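Local structure of ATP grasp ligase (Microcystis aeruginosa MRC, 5IG9) at residues 186-190 / 191-195. The protein probably works as an ATP-dependent ligase of the ATP-grasp family, coupling a carboxylate to a nucleophile, likely to cross-link a microviridin precursor peptide. Numbering follows the deposited sequence.
Sequences SPVTK and EDLDN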
# COMPACT_ATOMS: atom_id res chain seq x y z
N SER A 186 -5.49 -18.47 -15.94
CA SER A 186 -5.28 -19.61 -16.81
C SER A 186 -5.76 -20.90 -16.16
O SER A 186 -5.67 -21.05 -14.94
CB SER A 186 -3.80 -19.76 -17.18
OG SER A 186 -3.26 -18.52 -17.61
N PRO A 187 -6.28 -21.83 -16.96
CA PRO A 187 -6.60 -23.16 -16.41
C PRO A 187 -5.33 -23.91 -16.07
O PRO A 187 -4.34 -23.87 -16.80
CB PRO A 187 -7.36 -23.84 -17.56
CG PRO A 187 -7.68 -22.76 -18.54
CD PRO A 187 -6.63 -21.71 -18.38
N VAL A 188 -5.36 -24.60 -14.93
CA VAL A 188 -4.27 -25.49 -14.54
C VAL A 188 -4.62 -26.89 -15.02
O VAL A 188 -5.78 -27.31 -14.96
CB VAL A 188 -4.00 -25.43 -13.02
CG1 VAL A 188 -4.18 -24.01 -12.51
CG2 VAL A 188 -4.87 -26.40 -12.25
N THR A 189 -3.62 -27.59 -15.53
CA THR A 189 -3.83 -28.87 -16.20
C THR A 189 -3.31 -30.00 -15.32
O THR A 189 -2.75 -29.79 -14.25
CB THR A 189 -3.14 -28.87 -17.57
OG1 THR A 189 -1.72 -28.77 -17.39
CG2 THR A 189 -3.62 -27.69 -18.40
N LYS A 190 -3.54 -31.23 -15.80
CA LYS A 190 -2.94 -32.40 -15.16
C LYS A 190 -1.42 -32.30 -15.16
O LYS A 190 -0.76 -32.72 -14.20
CB LYS A 190 -3.40 -33.67 -15.87
CG LYS A 190 -2.31 -34.71 -16.10
CD LYS A 190 -2.65 -35.61 -17.28
CE LYS A 190 -1.46 -36.47 -17.65
NZ LYS A 190 -1.70 -37.24 -18.91
N GLU A 191 -0.84 -31.73 -16.22
CA GLU A 191 0.61 -31.59 -16.30
C GLU A 191 1.12 -30.51 -15.35
O GLU A 191 2.18 -30.67 -14.73
CB GLU A 191 1.03 -31.29 -17.74
CG GLU A 191 2.52 -31.05 -17.91
CD GLU A 191 2.90 -30.84 -19.36
OE1 GLU A 191 2.28 -31.48 -20.24
OE2 GLU A 191 3.81 -30.03 -19.63
N ASP A 192 0.37 -29.41 -15.22
CA ASP A 192 0.73 -28.38 -14.25
C ASP A 192 0.70 -28.91 -12.82
O ASP A 192 1.43 -28.41 -11.96
CB ASP A 192 -0.20 -27.18 -14.39
CG ASP A 192 0.01 -26.43 -15.68
OD1 ASP A 192 1.17 -26.30 -16.12
OD2 ASP A 192 -0.99 -25.95 -16.27
N LEU A 193 -0.15 -29.91 -12.55
CA LEU A 193 -0.23 -30.45 -11.20
C LEU A 193 0.95 -31.34 -10.86
O LEU A 193 1.17 -31.63 -9.67
CB LEU A 193 -1.54 -31.22 -11.03
CG LEU A 193 -2.72 -30.48 -10.39
CD1 LEU A 193 -2.68 -28.99 -10.70
CD2 LEU A 193 -4.03 -31.09 -10.87
N ASP A 194 1.71 -31.80 -11.85
CA ASP A 194 2.91 -32.59 -11.62
C ASP A 194 4.17 -31.74 -11.52
O ASP A 194 5.25 -32.29 -11.30
CB ASP A 194 3.07 -33.63 -12.74
CG ASP A 194 2.09 -34.78 -12.62
OD1 ASP A 194 1.82 -35.23 -11.48
OD2 ASP A 194 1.58 -35.25 -13.66
N ASN A 195 4.06 -30.43 -11.69
CA ASN A 195 5.19 -29.51 -11.64
C ASN A 195 4.91 -28.39 -10.64
O ASN A 195 5.13 -27.21 -10.91
CB ASN A 195 5.48 -28.94 -13.02
CG ASN A 195 5.64 -30.02 -14.06
OD1 ASN A 195 6.20 -31.09 -13.79
ND2 ASN A 195 5.15 -29.76 -15.27
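Thr-189 and Asp-192 exchange bonds in both directions. The backbone N of Asp-192 donates to OG1 of Thr-189 at 3.1 Å and nearly straight, with an N-H...O angle of 162°. In return, the backbone N of Thr-189 reaches OD2 of Asp-192 at 3.2 Å, meeting that oxygen on its anti side and somewhat out of the carboxylate plane. The threonine torsion makes the first bond possible: at chi1 65° OG1 lies between its own N and carbonyl carbon, where it faces the N-H groups of Glu-191 and Asp-192, while CG2 stays beside the backbone N. Asp-192 has CG next to its backbone N (chi1 -69°), which carries the carboxylate back to Thr-189. OD2 also takes a weak bond from OG1, 3.1 Å away, and OG1 weakly accepts from the N of Glu-191 as well. With an alanine in place of Asp-192, the N-H of Thr-189 would probably lose its carboxylate partner and the hydroxyl one weak acceptor, while the bond from the residue's own N to OG1 could remain.

Further round the turn, the N of Leu-193 bonds to Thr-189 O at 3.1 Å and, weakly, to Lys-190 O. Apolar contact adds to this: CG2 of Val-188 meets CD1 of Leu-193 at 3.7 Å, the two side chains crossing at about a right angle. Val-188 rests also on Ile-163 and Thr-165 of strand 163-166, and Leu-193 on Lys-152 and Ala-155 of helix 148-157. Asp-192 packs against an aromatic side chain of the other protein chain.

The reciprocal Thr-189/Asp-192 pair is a capping box, with Thr-189 as N-cap, and Val-188 with Leu-193 forms the accompanying hydrophobic staple. Together they start a short helical turn just after strand 186-187, an outer strand of a four-stranded antiparallel sheet, consistent with a small ATP-grasp subdomain.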